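Local atomic coordinates of thioredoxin (H-type,TRX-H) (PDB entry 5ZF2), a protein that is a thioredoxin-like effector, probably a thiol-disulfide oxidoreductase, that inhibits ASK1-MAPK signalling cascades to promote pathogenesis during infection. Residues A[31-34]-A[35-38]; A[82-85]-A[86-89]. All coordinates share one frame; numbering follows the deposited sequence.

Interaction 1. Residues A[31-34]-A[35-38]; sequences VCKR and QERE
K33 reaches E36 and R37 together on the first turns of helix 30-43, the helix that begins within the CxxC motif of the thioredoxin fold. Its NZ forms a salt bridge with E36 OE2 at 2.7 Å, meeting that oxygen almost end-on to its C-O bond. With CG anti to the backbone N (chi1 168°), the extended E36 chain sets its carboxylate beside K33 NZ. The lysine chain, bent at chi2 (35°), chi3 and chi4, folds over R37: K33 CE sits above the centre of the guanidinium, 3.5 Å from R37 CZ. That brings two positive ends together, K33 NZ and R37 NH1 being 4.0 Å apart; E36 probably offsets this charge in part, and a water weakly bonded to both nitrogens bridges them. The backbone carries the usual i to i+4 bonds, such as Q35 N to V31 O at 2.8 Å. C32 is the second cysteine of a thioredoxin-type CxxC pattern with C29, consistent with a redox pair, the two modelled as free thiols. On the buried side its side chain packs on Q73 and S74, while the Q35 amide donates from NE2 to E91 O. E38 leans on P94 and L97 of helix 94-102, and its CG lies 3.5 Å from R34 O.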
loop_
_atom_site.group_PDB
_atom_site.type_symbol
_atom_site.label_atom_id
_atom_site.label_comp_id
_atom_site.label_asym_id
_atom_site.label_seq_id
_atom_site.Cartn_x
_atom_site.Cartn_y
_atom_site.Cartn_z
ATOM N N VAL A 31 -14.646 3.138 -1.971
ATOM C CA VAL A 31 -13.761 2.106 -2.436
ATOM C C VAL A 31 -12.618 1.889 -1.465
ATOM O O VAL A 31 -12.350 0.777 -1.107
ATOM C CB VAL A 31 -13.289 2.317 -3.891
ATOM C CG1 VAL A 31 -12.240 1.285 -4.267
ATOM C CG2 VAL A 31 -14.463 2.201 -4.844
ATOM N N CYS A 32 -12.017 2.970 -0.993
ATOM C CA CYS A 32 -10.920 2.877 -0.051
ATOM C C CYS A 32 -11.308 2.152 1.200
ATOM O O CYS A 32 -10.580 1.353 1.678
ATOM C CB CYS A 32 -10.348 4.216 0.311
ATOM S SG CYS A 32 -9.488 5.038 -1.001
ATOM N N LYS A 33 -12.472 2.495 1.715
ATOM C CA LYS A 33 -13.046 1.843 2.875
ATOM C C LYS A 33 -13.152 0.352 2.664
ATOM O O LYS A 33 -12.586 -0.401 3.375
ATOM C CB LYS A 33 -14.417 2.448 3.149
ATOM C CG LYS A 33 -14.783 2.549 4.592
ATOM C CD LYS A 33 -13.588 2.838 5.439
ATOM C CE LYS A 33 -13.262 1.672 6.319
ATOM N NZ LYS A 33 -12.690 2.175 7.595
ATOM N N ARG A 34 -13.845 -0.025 1.627
ATOM C CA ARG A 34 -13.942 -1.371 1.143
ATOM C C ARG A 34 -12.621 -2.143 0.977
ATOM O O ARG A 34 -12.486 -3.217 1.452
ATOM C CB ARG A 34 -14.644 -1.316 -0.182
ATOM C CG ARG A 34 -15.462 -2.520 -0.550
ATOM C CD ARG A 34 -16.810 -2.140 -1.207
ATOM N NE ARG A 34 -16.800 -1.064 -2.218
ATOM C CZ ARG A 34 -17.710 -0.090 -2.304
ATOM N NH1 ARG A 34 -18.696 0.022 -1.423
ATOM N NH2 ARG A 34 -17.623 0.812 -3.253
ATOM N N GLN A 35 -11.654 -1.559 0.310
ATOM C CA GLN A 35 -10.310 -2.093 0.297
ATOM C C GLN A 35 -9.760 -2.358 1.690
ATOM O O GLN A 35 -9.335 -3.441 1.964
ATOM C CB GLN A 35 -9.359 -1.183 -0.476
ATOM C CG GLN A 35 -9.427 -1.325 -1.975
ATOM C CD GLN A 35 -8.436 -0.453 -2.679
ATOM O OE1 GLN A 35 -8.050 0.581 -2.193
ATOM N NE2 GLN A 35 -8.036 -0.865 -3.832
ATOM N N GLU A 36 -9.784 -1.344 2.543
ATOM C CA GLU A 36 -9.191 -1.432 3.866
ATOM C C GLU A 36 -9.738 -2.613 4.640
ATOM O O GLU A 36 -9.017 -3.382 5.151
ATOM C CB GLU A 36 -9.317 -0.130 4.658
ATOM C CG GLU A 36 -8.977 -0.254 6.138
ATOM C CD GLU A 36 -9.039 1.062 6.888
ATOM O OE1 GLU A 36 -7.987 1.580 7.306
ATOM O OE2 GLU A 36 -10.140 1.603 7.057
ATOM N N ARG A 37 -11.034 -2.770 4.649
ATOM C CA ARG A 37 -11.693 -3.964 5.133
ATOM C C ARG A 37 -11.084 -5.286 4.767
ATOM O O ARG A 37 -10.943 -6.150 5.545
ATOM C CB ARG A 37 -13.113 -4.012 4.599
ATOM C CG ARG A 37 -14.095 -3.463 5.519
ATOM C CD ARG A 37 -13.844 -2.033 5.824
ATOM N NE ARG A 37 -15.089 -1.313 5.744
ATOM C CZ ARG A 37 -15.662 -0.804 6.802
ATOM N NH1 ARG A 37 -15.069 -0.962 7.973
ATOM N NH2 ARG A 37 -16.805 -0.158 6.700
ATOM N N GLU A 38 -10.824 -5.445 3.513
ATOM C CA GLU A 38 -10.373 -6.720 2.975
ATOM C C GLU A 38 -8.876 -6.904 3.104
ATOM O O GLU A 38 -8.410 -8.039 3.244
ATOM C CB GLU A 38 -10.801 -6.830 1.508
ATOM C CG GLU A 38 -12.337 -6.735 1.398
ATOM C CD GLU A 38 -12.824 -6.602 -0.033
ATOM O OE1 GLU A 38 -11.983 -6.303 -0.899
ATOM O OE2 GLU A 38 -14.044 -6.757 -0.251
HETATM O O HOH W 1 -14.446 0.817 10.220
#

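Interaction 2. Residues A[82-85]-A[86-89]; sequences GQEV and RRSI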
loop_
_atom_site.group_PDB
_atom_site.type_symbol
_atom_site.label_atom_id
_atom_site.label_comp_id
_atom_site.label_asym_id
_atom_site.label_seq_id
_atom_site.Cartn_x
_atom_site.Cartn_y
_atom_site.Cartn_z
ATOM N N GLY A 82 12.989 -2.670 -2.731
ATOM C CA GLY A 82 13.108 -1.259 -3.053
ATOM C C GLY A 82 12.690 -0.880 -4.453
ATOM O O GLY A 82 12.896 0.269 -4.843
ATOM N N GLN A 83 12.096 -1.799 -5.225
ATOM C CA GLN A 83 11.723 -1.517 -6.601
ATOM C C GLN A 83 10.268 -1.886 -6.828
ATOM O O GLN A 83 9.795 -2.903 -6.324
ATOM C CB GLN A 83 12.625 -2.302 -7.585
ATOM C CG GLN A 83 14.102 -2.130 -7.319
ATOM C CD GLN A 83 14.956 -2.972 -8.257
ATOM O OE1 GLN A 83 14.546 -3.277 -9.376
ATOM N NE2 GLN A 83 16.135 -3.374 -7.790
ATOM N N GLU A 84 9.566 -1.078 -7.613
ATOM C CA GLU A 84 8.149 -1.330 -7.852
ATOM C C GLU A 84 7.981 -2.609 -8.658
ATOM O O GLU A 84 8.641 -2.785 -9.689
ATOM C CB GLU A 84 7.514 -0.159 -8.599
ATOM C CG GLU A 84 6.071 -0.445 -9.016
ATOM C CD GLU A 84 5.344 0.759 -9.625
ATOM O OE1 GLU A 84 5.751 1.925 -9.401
ATOM O OE2 GLU A 84 4.347 0.532 -10.341
ATOM N N VAL A 85 7.114 -3.497 -8.179
ATOM C CA VAL A 85 6.805 -4.753 -8.851
ATOM C C VAL A 85 5.492 -4.663 -9.616
ATOM O O VAL A 85 5.379 -5.198 -10.713
ATOM C CB VAL A 85 6.772 -5.907 -7.820
ATOM C CG1 VAL A 85 6.151 -7.162 -8.425
ATOM C CG2 VAL A 85 8.179 -6.212 -7.335
ATOM N N ARG A 86 4.486 -3.988 -9.060
ATOM C CA ARG A 86 3.189 -3.865 -9.714
ATOM C C ARG A 86 2.363 -2.855 -8.944
ATOM O O ARG A 86 2.645 -2.551 -7.775
ATOM C CB ARG A 86 2.435 -5.212 -9.773
ATOM C CG ARG A 86 2.407 -5.938 -8.425
ATOM C CD ARG A 86 1.817 -7.337 -8.576
ATOM N NE ARG A 86 1.958 -8.113 -7.355
ATOM C CZ ARG A 86 2.806 -9.129 -7.192
ATOM N NH1 ARG A 86 3.597 -9.529 -8.184
ATOM N NH2 ARG A 86 2.843 -9.757 -6.023
ATOM N N ARG A 87 1.327 -2.351 -9.607
ATOM C CA ARG A 87 0.404 -1.424 -8.979
ATOM C C ARG A 87 -1.006 -1.777 -9.442
ATOM O O ARG A 87 -1.204 -2.546 -10.396
ATOM C CB ARG A 87 0.768 0.039 -9.292
ATOM C CG ARG A 87 0.649 0.448 -10.770
ATOM C CD ARG A 87 0.872 1.960 -10.923
ATOM N NE ARG A 87 2.184 2.369 -10.410
ATOM C CZ ARG A 87 2.440 3.572 -9.904
ATOM N NH1 ARG A 87 1.465 4.472 -9.848
ATOM N NH2 ARG A 87 3.659 3.869 -9.447
ATOM N N SER A 88 -1.985 -1.229 -8.733
ATOM C CA SER A 88 -3.387 -1.583 -8.901
ATOM C C SER A 88 -4.219 -0.389 -8.462
ATOM O O SER A 88 -3.867 0.268 -7.473
ATOM C CB SER A 88 -3.707 -2.840 -8.051
ATOM O OG SER A 88 -5.109 -3.046 -7.941
ATOM N N ILE A 89 -5.312 -0.097 -9.179
ATOM C CA ILE A 89 -6.213 1.006 -8.807
ATOM C C ILE A 89 -7.645 0.480 -8.686
ATOM O O ILE A 89 -8.203 -0.043 -9.658
ATOM C CB ILE A 89 -6.175 2.162 -9.825
ATOM C CG1 ILE A 89 -4.791 2.808 -9.932
ATOM C CG2 ILE A 89 -7.258 3.217 -9.501
ATOM C CD1 ILE A 89 -4.633 3.630 -11.248
#
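E84 lays its carboxylate along the edge of the R87 guanidinium, three residues further on. The grip is side-on and two-pronged: R87 NE donates to E84 OE2 at 2.8 Å and R87 NH2 to E84 OE1 at 2.9 Å, both with N-H...O angles of 175°. Each oxygen is met on its syn side and lies practically in the guanidinium plane, but the two flat groups are turned 30° from coplanar, so the arginine nitrogens stand somewhat out of the carboxylate plane. R87 reaches back by a bend at chi3 (58°), while E84 stretches forward on an extended chain. The guanidinium is further anchored by the carbonyl of F68, which accepts from NH2, and more weakly by that of R69. Paired bonds with E84 together with these carbonyls should restrict its rotation.

V85 and R86 run side by side in the same direction, with V85 CG1 3.5 Å from R86 NH1. R86 is extended from CG to NE, and its NE donates to F100 O of helix 94-102; its NH2 lies close to R80, another positive charge. Normal strand alternation is broken here because V85 and R86 both face L78 and both share backbone hydrogen bonds with it. The extra residue makes a classic beta bulge in strand 83-89, the outer strand of the 75-80/83-89 hairpin and an edge of the thioredoxin-fold sheet.

Overall arrangement
Both interactions are local, and neither closes a long loop; along the chain they follow in series, without nesting or crossing. After strand 2-4, helix 7-15 and strand 20-25, interaction 1 falls within helix 30-43, the crossover of the beta-alpha-beta unit that leads into strand 52-57. The chain then passes through helix 62-68 and strand 75-80 before interaction 2 shapes the returning edge strand 83-89. The centres of interactions 1 and 2 lie about 19 Å apart, and the two do not touch. Helix 94-102 provides a common neighbour, with E38 packing against it from interaction 1 and R86 bonding to it from interaction 2.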